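Local structure of iron-binding protein (Staphylococcus epidermidis, 4M7O) at residues A[33-37]-A[52-58]; A[119-123]-A[260-264]; A[185-191]-A[271-276]. The protein probably binds an iron-containing ligand for uptake, as a two-lobed periplasmic-type solute-binding protein. One frame throughout, in Å; residues are numbered along the deposited sequence.

Contact 1: A[33-37]-A[52-58]; sequences TEILY and DDYPKDV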
loop_
_atom_site.group_PDB
_atom_site.type_symbol
_atom_site.label_atom_id
_atom_site.label_comp_id
_atom_site.label_asym_id
_atom_site.label_seq_id
_atom_site.Cartn_x
_atom_site.Cartn_y
_atom_site.Cartn_z
ATOM N N THR A 33 6.991 -1.793 -10.220
ATOM C CA THR A 33 8.368 -2.207 -10.474
ATOM C C THR A 33 8.670 -3.524 -9.782
ATOM O O THR A 33 9.306 -4.399 -10.367
ATOM C CB THR A 33 9.355 -1.159 -10.003
ATOM O OG1 THR A 33 9.087 0.086 -10.677
ATOM C CG2 THR A 33 10.796 -1.593 -10.311
ATOM N N GLU A 34 8.196 -3.684 -8.545
ATOM C CA GLU A 34 8.470 -4.908 -7.798
ATOM C C GLU A 34 7.854 -6.117 -8.491
ATOM O O GLU A 34 8.470 -7.179 -8.561
ATOM C CB GLU A 34 7.955 -4.787 -6.356
ATOM C CG GLU A 34 8.734 -3.789 -5.513
ATOM C CD GLU A 34 8.411 -3.908 -4.026
ATOM O OE1 GLU A 34 8.210 -5.050 -3.539
ATOM O OE2 GLU A 34 8.365 -2.856 -3.346
ATOM N N ILE A 35 6.638 -5.941 -9.002
ATOM C CA ILE A 35 5.905 -7.016 -9.648
ATOM C C ILE A 35 6.588 -7.417 -10.960
ATOM O O ILE A 35 6.718 -8.607 -11.261
ATOM C CB ILE A 35 4.451 -6.593 -9.944
ATOM C CG1 ILE A 35 3.676 -6.370 -8.636
ATOM C CG2 ILE A 35 3.756 -7.628 -10.822
ATOM C CD1 ILE A 35 2.335 -5.690 -8.838
ATOM N N LEU A 36 7.002 -6.424 -11.744
ATOM C CA LEU A 36 7.706 -6.673 -13.005
ATOM C C LEU A 36 8.959 -7.507 -12.785
ATOM O O LEU A 36 9.237 -8.435 -13.550
ATOM C CB LEU A 36 8.076 -5.350 -13.689
ATOM C CG LEU A 36 6.906 -4.634 -14.358
ATOM C CD1 LEU A 36 7.312 -3.219 -14.819
ATOM C CD2 LEU A 36 6.425 -5.485 -15.543
ATOM N N TYR A 37 9.718 -7.176 -11.743
ATOM C CA TYR A 37 10.932 -7.923 -11.429
ATOM C C TYR A 37 10.568 -9.349 -11.035
ATOM O O TYR A 37 11.245 -10.288 -11.445
ATOM C CB TYR A 37 11.729 -7.240 -10.308
ATOM C CG TYR A 37 12.867 -6.369 -10.792
ATOM C CD1 TYR A 37 12.651 -5.060 -11.182
ATOM C CD2 TYR A 37 14.165 -6.857 -10.842
ATOM C CE1 TYR A 37 13.682 -4.266 -11.593
ATOM C CE2 TYR A 37 15.203 -6.065 -11.275
ATOM C CZ TYR A 37 14.956 -4.771 -11.649
ATOM O OH TYR A 37 15.980 -3.972 -12.087
ATOM N N ASP A 52 11.491 4.684 -6.519
ATOM C CA ASP A 52 11.667 3.227 -6.513
ATOM C C ASP A 52 12.848 2.811 -5.630
ATOM O O ASP A 52 13.936 3.377 -5.732
ATOM C CB ASP A 52 11.831 2.698 -7.939
ATOM C CG ASP A 52 10.495 2.472 -8.625
ATOM O OD1 ASP A 52 9.866 3.449 -9.080
ATOM O OD2 ASP A 52 10.049 1.315 -8.681
ATOM N N ASP A 53 12.612 1.829 -4.754
ATOM C CA ASP A 53 13.553 1.469 -3.681
ATOM C C ASP A 53 13.780 -0.039 -3.580
ATOM O O ASP A 53 14.467 -0.514 -2.675
ATOM C CB ASP A 53 13.021 1.970 -2.330
ATOM C CG ASP A 53 11.533 1.622 -2.107
ATOM O OD1 ASP A 53 11.010 0.672 -2.741
ATOM O OD2 ASP A 53 10.874 2.309 -1.296
ATOM N N TYR A 54 13.177 -0.792 -4.491
ATOM C CA TYR A 54 13.238 -2.241 -4.418
ATOM C C TYR A 54 13.094 -2.824 -5.814
ATOM O O TYR A 54 12.234 -2.403 -6.581
ATOM C CB TYR A 54 12.135 -2.790 -3.479
ATOM C CG TYR A 54 12.385 -4.216 -3.026
ATOM C CD1 TYR A 54 11.952 -5.302 -3.774
ATOM C CD2 TYR A 54 13.079 -4.474 -1.853
ATOM C CE1 TYR A 54 12.200 -6.617 -3.342
ATOM C CE2 TYR A 54 13.332 -5.769 -1.425
ATOM C CZ TYR A 54 12.888 -6.833 -2.171
ATOM O OH TYR A 54 13.142 -8.115 -1.731
ATOM N N PRO A 55 13.924 -3.816 -6.146
ATOM C CA PRO A 55 14.935 -4.404 -5.255
ATOM C C PRO A 55 16.200 -3.560 -5.148
ATOM O O PRO A 55 16.211 -2.408 -5.581
ATOM C CB PRO A 55 15.256 -5.739 -5.932
ATOM C CG PRO A 55 14.999 -5.477 -7.398
ATOM C CD PRO A 55 13.782 -4.572 -7.405
ATOM N N LYS A 56 17.240 -4.131 -4.550
ATOM C CA LYS A 56 18.501 -3.440 -4.361
ATOM C C LYS A 56 18.996 -2.951 -5.712
ATOM O O LYS A 56 18.980 -3.709 -6.690
ATOM C CB LYS A 56 19.528 -4.406 -3.780
ATOM C CG LYS A 56 20.923 -3.836 -3.618
ATOM C CD LYS A 56 21.832 -4.866 -2.918
ATOM C CE LYS A 56 23.115 -4.244 -2.417
ATOM N NZ LYS A 56 23.737 -3.388 -3.454
ATOM N N ASP A 57 19.401 -1.683 -5.766
ATOM C CA ASP A 57 20.002 -1.116 -6.977
ATOM C C ASP A 57 19.035 -1.071 -8.164
ATOM O O ASP A 57 19.476 -1.049 -9.307
ATOM C CB ASP A 57 21.264 -1.895 -7.380
ATOM C CG ASP A 57 22.331 -1.885 -6.301
ATOM O OD1 ASP A 57 22.226 -1.052 -5.377
ATOM O OD2 ASP A 57 23.278 -2.706 -6.383
ATOM N N VAL A 58 17.722 -1.054 -7.910
ATOM C CA VAL A 58 16.761 -1.027 -9.017
ATOM C C VAL A 58 16.959 0.177 -9.944
ATOM O O VAL A 58 16.720 0.090 -11.153
ATOM C CB VAL A 58 15.298 -1.068 -8.520
ATOM C CG1 VAL A 58 14.982 0.149 -7.650
ATOM C CG2 VAL A 58 14.335 -1.161 -9.692
#

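Contact 2: A[119-123]-A[260-264]; sequences TYDTF and PGPRI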
loop_
_atom_site.group_PDB
_atom_site.type_symbol
_atom_site.label_atom_id
_atom_site.label_comp_id
_atom_site.label_asym_id
_atom_site.label_seq_id
_atom_site.Cartn_x
_atom_site.Cartn_y
_atom_site.Cartn_z
ATOM N N THR A 119 -4.850 -7.129 -4.713
ATOM C CA THR A 119 -3.428 -7.098 -5.012
ATOM C C THR A 119 -3.075 -8.278 -5.917
ATOM O O THR A 119 -2.375 -8.109 -6.920
ATOM C CB THR A 119 -2.591 -7.147 -3.728
ATOM O OG1 THR A 119 -2.895 -5.999 -2.926
ATOM C CG2 THR A 119 -1.098 -7.165 -4.052
ATOM N N TYR A 120 -3.572 -9.463 -5.564
ATOM C CA TYR A 120 -3.383 -10.654 -6.380
ATOM C C TYR A 120 -3.954 -10.399 -7.759
ATOM O O TYR A 120 -3.358 -10.805 -8.760
ATOM C CB TYR A 120 -4.084 -11.868 -5.758
ATOM C CG TYR A 120 -3.565 -12.286 -4.398
ATOM C CD1 TYR A 120 -2.270 -11.975 -3.985
ATOM C CD2 TYR A 120 -4.370 -13.006 -3.529
ATOM C CE1 TYR A 120 -1.801 -12.371 -2.722
ATOM C CE2 TYR A 120 -3.917 -13.401 -2.278
ATOM C CZ TYR A 120 -2.638 -13.087 -1.881
ATOM O OH TYR A 120 -2.221 -13.498 -0.635
ATOM N N ASP A 121 -5.105 -9.727 -7.813
ATOM C CA ASP A 121 -5.697 -9.356 -9.098
ATOM C C ASP A 121 -4.700 -8.619 -9.975
ATOM O O ASP A 121 -4.567 -8.942 -11.148
ATOM C CB ASP A 121 -6.945 -8.489 -8.932
ATOM C CG ASP A 121 -8.162 -9.288 -8.524
ATOM O OD1 ASP A 121 -8.106 -10.540 -8.562
ATOM O OD2 ASP A 121 -9.182 -8.657 -8.174
ATOM N N THR A 122 -3.994 -7.635 -9.426
ATOM C CA THR A 122 -3.071 -6.872 -10.271
ATOM C C THR A 122 -1.880 -7.711 -10.715
ATOM O O THR A 122 -1.309 -7.460 -11.781
ATOM C CB THR A 122 -2.561 -5.580 -9.609
ATOM O OG1 THR A 122 -1.655 -5.914 -8.554
ATOM C CG2 THR A 122 -3.726 -4.741 -9.072
ATOM N N PHE A 123 -1.498 -8.697 -9.906
ATOM C CA PHE A 123 -0.410 -9.587 -10.306
ATOM C C PHE A 123 -0.815 -10.253 -11.606
ATOM O O PHE A 123 -0.064 -10.241 -12.573
ATOM C CB PHE A 123 -0.126 -10.664 -9.257
ATOM C CG PHE A 123 0.433 -10.137 -7.960
ATOM C CD1 PHE A 123 0.687 -8.781 -7.785
ATOM C CD2 PHE A 123 0.710 -11.005 -6.908
ATOM C CE1 PHE A 123 1.196 -8.297 -6.582
ATOM C CE2 PHE A 123 1.225 -10.525 -5.703
ATOM C CZ PHE A 123 1.468 -9.167 -5.542
ATOM N N PRO A 260 0.849 -2.343 -2.498
ATOM C CA PRO A 260 0.232 -3.509 -3.143
ATOM C C PRO A 260 1.208 -4.293 -4.024
ATOM O O PRO A 260 0.961 -4.455 -5.222
ATOM C CB PRO A 260 -0.890 -2.888 -3.988
ATOM C CG PRO A 260 -0.392 -1.476 -4.288
ATOM C CD PRO A 260 0.324 -1.066 -3.028
ATOM N N GLY A 261 2.296 -4.787 -3.433
ATOM C CA GLY A 261 3.270 -5.567 -4.175
ATOM C C GLY A 261 3.500 -6.955 -3.599
ATOM O O GLY A 261 2.754 -7.420 -2.735
ATOM N N PRO A 262 4.545 -7.634 -4.076
ATOM C CA PRO A 262 4.839 -9.005 -3.661
ATOM C C PRO A 262 5.257 -9.125 -2.199
ATOM O O PRO A 262 5.297 -10.247 -1.697
ATOM C CB PRO A 262 6.020 -9.388 -4.561
ATOM C CG PRO A 262 5.881 -8.478 -5.758
ATOM C CD PRO A 262 5.432 -7.191 -5.161
ATOM N N ARG A 263 5.565 -8.017 -1.526
ATOM C CA ARG A 263 5.989 -8.100 -0.126
ATOM C C ARG A 263 4.895 -7.705 0.880
ATOM O O ARG A 263 5.198 -7.336 2.015
ATOM C CB ARG A 263 7.285 -7.296 0.095
ATOM C CG ARG A 263 8.487 -7.779 -0.750
ATOM C CD ARG A 263 9.717 -6.888 -0.555
ATOM N NE ARG A 263 9.481 -5.517 -1.016
ATOM C CZ ARG A 263 9.871 -4.422 -0.366
ATOM N NH1 ARG A 263 10.535 -4.523 0.776
ATOM N NH2 ARG A 263 9.600 -3.223 -0.864
ATOM N N ILE A 264 3.626 -7.816 0.482
ATOM C CA ILE A 264 2.517 -7.514 1.392
ATOM C C ILE A 264 2.518 -8.336 2.669
ATOM O O ILE A 264 1.939 -7.915 3.674
ATOM C CB ILE A 264 1.128 -7.757 0.774
ATOM C CG1 ILE A 264 1.163 -8.957 -0.163
ATOM C CG2 ILE A 264 0.601 -6.511 0.091
ATOM C CD1 ILE A 264 -0.203 -9.393 -0.615
HETATM O O HOH W 1 -0.594 -3.738 -7.316
#

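Contact 3: A[185-191]-A[271-276]; sequences MLEKLDA and LRDDIY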
loop_
_atom_site.group_PDB
_atom_site.type_symbol
_atom_site.label_atom_id
_atom_site.label_comp_id
_atom_site.label_asym_id
_atom_site.label_seq_id
_atom_site.Cartn_x
_atom_site.Cartn_y
_atom_site.Cartn_z
HETATM N N MSE A 185 -6.674 -5.933 6.023
HETATM C CA MSE A 185 -5.586 -6.521 6.806
HETATM C C MSE A 185 -6.082 -6.906 8.200
HETATM O O MSE A 185 -5.866 -8.032 8.650
HETATM C CB MSE A 185 -4.381 -5.579 6.879
HETATM C CG MSE A 185 -3.720 -5.330 5.531
HETATM SE SE MSE A 185 -2.078 -4.288 5.705
HETATM C CE MSE A 185 -2.657 -2.669 4.826
ATOM N N LEU A 186 -6.762 -5.978 8.866
ATOM C CA LEU A 186 -7.393 -6.266 10.150
ATOM C C LEU A 186 -8.260 -7.516 10.096
ATOM O O LEU A 186 -8.170 -8.375 10.976
ATOM C CB LEU A 186 -8.247 -5.084 10.610
ATOM C CG LEU A 186 -7.475 -3.830 11.020
ATOM C CD1 LEU A 186 -8.433 -2.693 11.426
ATOM C CD2 LEU A 186 -6.525 -4.171 12.158
ATOM N N GLU A 187 -9.101 -7.622 9.071
ATOM C CA GLU A 187 -10.030 -8.744 8.996
ATOM C C GLU A 187 -9.288 -10.059 8.795
ATOM O O GLU A 187 -9.672 -11.080 9.356
ATOM C CB GLU A 187 -11.088 -8.521 7.914
ATOM C CG GLU A 187 -12.031 -7.351 8.204
ATOM C CD GLU A 187 -13.188 -7.276 7.218
ATOM O OE1 GLU A 187 -13.176 -8.041 6.225
ATOM O OE2 GLU A 187 -14.107 -6.452 7.436
ATOM N N LYS A 188 -8.210 -10.025 8.022
ATOM C CA LYS A 188 -7.386 -11.216 7.816
ATOM C C LYS A 188 -6.690 -11.629 9.107
ATOM O O LYS A 188 -6.441 -12.811 9.342
ATOM C CB LYS A 188 -6.351 -10.979 6.706
ATOM C CG LYS A 188 -6.771 -11.490 5.341
ATOM C CD LYS A 188 -8.186 -11.050 5.011
ATOM C CE LYS A 188 -8.666 -11.642 3.698
ATOM N NZ LYS A 188 -9.992 -11.073 3.322
ATOM N N LEU A 189 -6.397 -10.648 9.954
ATOM C CA LEU A 189 -5.713 -10.909 11.212
ATOM C C LEU A 189 -6.696 -11.187 12.337
ATOM O O LEU A 189 -6.305 -11.268 13.501
ATOM C CB LEU A 189 -4.790 -9.741 11.564
ATOM C CG LEU A 189 -3.612 -9.615 10.590
ATOM C CD1 LEU A 189 -2.727 -8.426 10.944
ATOM C CD2 LEU A 189 -2.819 -10.905 10.571
ATOM N N ASP A 190 -7.968 -11.343 11.975
ATOM C CA ASP A 190 -9.056 -11.604 12.932
ATOM C C ASP A 190 -9.129 -10.551 14.047
ATOM O O ASP A 190 -9.345 -10.870 15.223
ATOM C CB ASP A 190 -8.971 -13.032 13.511
ATOM C CG ASP A 190 -10.215 -13.425 14.317
ATOM O OD1 ASP A 190 -11.352 -13.162 13.865
ATOM O OD2 ASP A 190 -10.053 -13.988 15.420
ATOM N N ALA A 191 -8.945 -9.292 13.666
ATOM C CA ALA A 191 -9.159 -8.174 14.579
ATOM C C ALA A 191 -10.378 -7.389 14.090
ATOM O O ALA A 191 -10.805 -7.545 12.939
ATOM C CB ALA A 191 -7.928 -7.283 14.628
ATOM N N LEU A 271 1.699 -5.257 11.081
ATOM C CA LEU A 271 0.399 -5.006 11.692
ATOM C C LEU A 271 0.066 -6.076 12.732
ATOM O O LEU A 271 -0.475 -5.773 13.797
ATOM C CB LEU A 271 -0.687 -4.947 10.611
ATOM C CG LEU A 271 -1.818 -3.945 10.847
ATOM C CD1 LEU A 271 -1.250 -2.548 11.016
ATOM C CD2 LEU A 271 -2.801 -3.977 9.690
ATOM N N ARG A 272 0.410 -7.324 12.429
ATOM C CA ARG A 272 0.183 -8.428 13.356
ATOM C C ARG A 272 0.927 -8.228 14.679
ATOM O O ARG A 272 0.362 -8.424 15.761
ATOM C CB ARG A 272 0.618 -9.750 12.718
ATOM C CG ARG A 272 0.385 -10.959 13.618
ATOM C CD ARG A 272 1.617 -11.827 13.709
ATOM N NE ARG A 272 1.447 -12.875 14.713
ATOM C CZ ARG A 272 1.685 -12.709 16.010
ATOM N NH1 ARG A 272 1.502 -13.714 16.858
ATOM N NH2 ARG A 272 2.109 -11.534 16.460
ATOM N N ASP A 273 2.191 -7.827 14.588
ATOM C CA ASP A 273 3.026 -7.675 15.773
ATOM C C ASP A 273 2.655 -6.435 16.593
ATOM O O ASP A 273 3.122 -6.284 17.719
ATOM C CB ASP A 273 4.521 -7.660 15.396
ATOM C CG ASP A 273 5.002 -8.991 14.787
ATOM O OD1 ASP A 273 4.289 -10.014 14.892
ATOM O OD2 ASP A 273 6.113 -9.011 14.206
ATOM N N ASP A 274 1.822 -5.549 16.037
ATOM C CA ASP A 274 1.309 -4.400 16.792
ATOM C C ASP A 274 0.006 -4.746 17.515
ATOM O O ASP A 274 -0.349 -4.133 18.521
ATOM C CB ASP A 274 1.088 -3.192 15.876
ATOM C CG ASP A 274 2.390 -2.525 15.455
ATOM O OD1 ASP A 274 3.429 -2.772 16.097
ATOM O OD2 ASP A 274 2.373 -1.738 14.485
ATOM N N ILE A 275 -0.692 -5.747 16.992
ATOM C CA ILE A 275 -1.979 -6.163 17.525
ATOM C C ILE A 275 -1.775 -7.283 18.545
ATOM O O ILE A 275 -2.448 -7.341 19.574
ATOM C CB ILE A 275 -2.895 -6.639 16.380
ATOM C CG1 ILE A 275 -3.211 -5.466 15.448
ATOM C CG2 ILE A 275 -4.183 -7.230 16.915
ATOM C CD1 ILE A 275 -3.918 -5.872 14.181
ATOM N N TYR A 276 -0.820 -8.157 18.261
ATOM C CA TYR A 276 -0.534 -9.286 19.125
ATOM C C TYR A 276 0.903 -9.195 19.641
ATOM O O TYR A 276 1.838 -9.649 18.983
ATOM C CB TYR A 276 -0.796 -10.598 18.369
ATOM C CG TYR A 276 -2.198 -10.668 17.780
ATOM C CD1 TYR A 276 -3.296 -10.922 18.588
ATOM C CD2 TYR A 276 -2.424 -10.462 16.422
ATOM C CE1 TYR A 276 -4.581 -10.976 18.065
ATOM C CE2 TYR A 276 -3.712 -10.520 15.892
ATOM C CZ TYR A 276 -4.784 -10.776 16.722
ATOM O OH TYR A 276 -6.068 -10.834 16.224
#

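Contact 1: A[33-37]-A[52-58]
T33, E34 and Y37 of helix 30-38 make a helix-to-loop contact in the first lobe, against D52, Y54, P55 and V58 of the loop after strand 45-49. It is mixed: apolar round Y37, P55 and V58, polar round T33 and E34. The clearest piece is a CH-pi contact. P55 lies over one face of the Y37 ring, with its CD 4.0 Å from the ring centroid and 11° off the normal. The peptide bond before P55 is cis, and P55 CB lies over a face of the Y54 ring, offset toward the rim. V58 supplies the other apolar arm. Its CG2 stands anti to the backbone N and reaches two residues of the helix. It lies 3.6 Å from T33 CG2 and 3.7 Å from Y37 CE1. P55 and V58 are the ends of a type II turn, closed by V58 N to P55 O at 3.1 Å, so both arms come from one compact unit.

E34 crosses Y54 at about a right angle. Its chain is extended beyond CG, and OE1 comes 3.8 Å from Y54 CD1, with carboxylate and ring planes 42° apart. E34 OE2 is 4.5 Å from D53 OD1. R259 forms salt bridges with both of these carboxylates and R263 a second one with E34, which probably offsets their repulsion. T33 OG1 is hydrogen-bonded with S27 OG and also faces the D52 carboxylate, but the position of D52 OD2 is doubtful. At the far end, K62 NZ bonds Y37 OH and V58 O.

Strand 25-27, helix 30-38 and strand 45-49 form a right-handed beta-alpha-beta crossover. The contact ties its helix to the loop leaving its second strand, an arrangement typical of the Rossmann-like lobes of periplasmic binding proteins.

Contact 2: A[119-123]-A[260-264]
T119 and F123 on helix 116-129 pack on P260, G261, P262 and I264, where a type I turn from G261 to I264 leads into helix 264-275. R263 is the N-cap of that helix. The contact brings a late part of the chain back onto a helix of the first lobe of this binding-protein fold.

The F123 ring meets the turn with its edge. G261 O lies in the ring plane, 3.5 Å from CZ. With CG beside the backbone N (chi1 -67°), the ring is swung back along its own helix, and T119 O sits above one face, offset toward the rim. T119 crosses P260 at about a right angle. Its CG2 presses on the backbone of P260, 3.6 Å from P260 O, while OG1 is hydrogen-bonded to S115 O, just before the helix. I264 CD1 lies 4.0 Å from Y120 CE1, crossing that side chain obliquely, and comes near T119 CG2 as well.

The polar part of the contact runs through T122. Its OG1 donates to T119 O at 2.8 Å, on a lone pair in the carbonyl plane. T119 O also takes F123 N, so two donors grip it. One water then links helix to loop by donating to T122 OG1 and to P260 O, each at 2.7 Å.

Contact 3: A[185-191]-A[271-276]
L189, at the end of helix 181-188, points its side chain at helix 264-275 and lies against L271 and R272. Its CG is beside the backbone N (chi1 -67°) and the chain beyond is extended. This sets CD1 against the helix backbone, 3.6 Å from R272 N, and 4.0 Å from L271 CB.

L271 has a less usual shape. Its chi1 of -144° strays from a staggered position. CD2 continues the chain outward, anti to CA, and reaches M185, modelled as selenomethionine; CD1 is the branch that turns back. L271 CD2 lies 3.6 Å from M185 CB and 4.1 Å from M185 SE, and the two side chains cross at about a right angle. L186 and I275 meet the same way, with their methyls L186 CD2 and I275 CD1 3.7 Å apart. A191 CB is a more distant neighbour of that isoleucine methyl.

Y276 adds the polar link. Its OH donates to L189 O at 2.8 Å, nearly along the C=O axis at 161°. The bond holds the chain just where its helix stops. There D190, with positive phi, is the C-prime residue of a Schellman motif, with A191 N bonded to L186 O and D190 N to E187 O. I275 CG2 lies over one face of the Y276 ring, offset toward its rim, and H158 meets Y276 edge-to-face.

Both helix ends rest on the mixed sheet of the second lobe. L186 touches V163 and M165 of strand 162-168, whereas L271 reaches I218 and I275 reaches I216, both on strand 216-219.

Overall arrangement
Contacts 1 and 2 adjoin, with centres about 14 Å apart. R263 joins them through a salt bridge to E34 and a cation-pi contact with Y54, and I35 packs on F123. Contact 3 lies about 18 Å from contact 2 and about 27 Å from contact 1, centre to centre, and touches neither. Along the chain, contact 1 closes first, and the segments of contacts 2 and 3 then alternate. Helix 264-275 connects these two: it starts at contact 2, beside the first lobe with its five-stranded parallel sheet, and ends at contact 3 on the mixed sheet of the second. The C-terminal part therefore bridges both lobes, consistent with a two-lobed solute-binding protein.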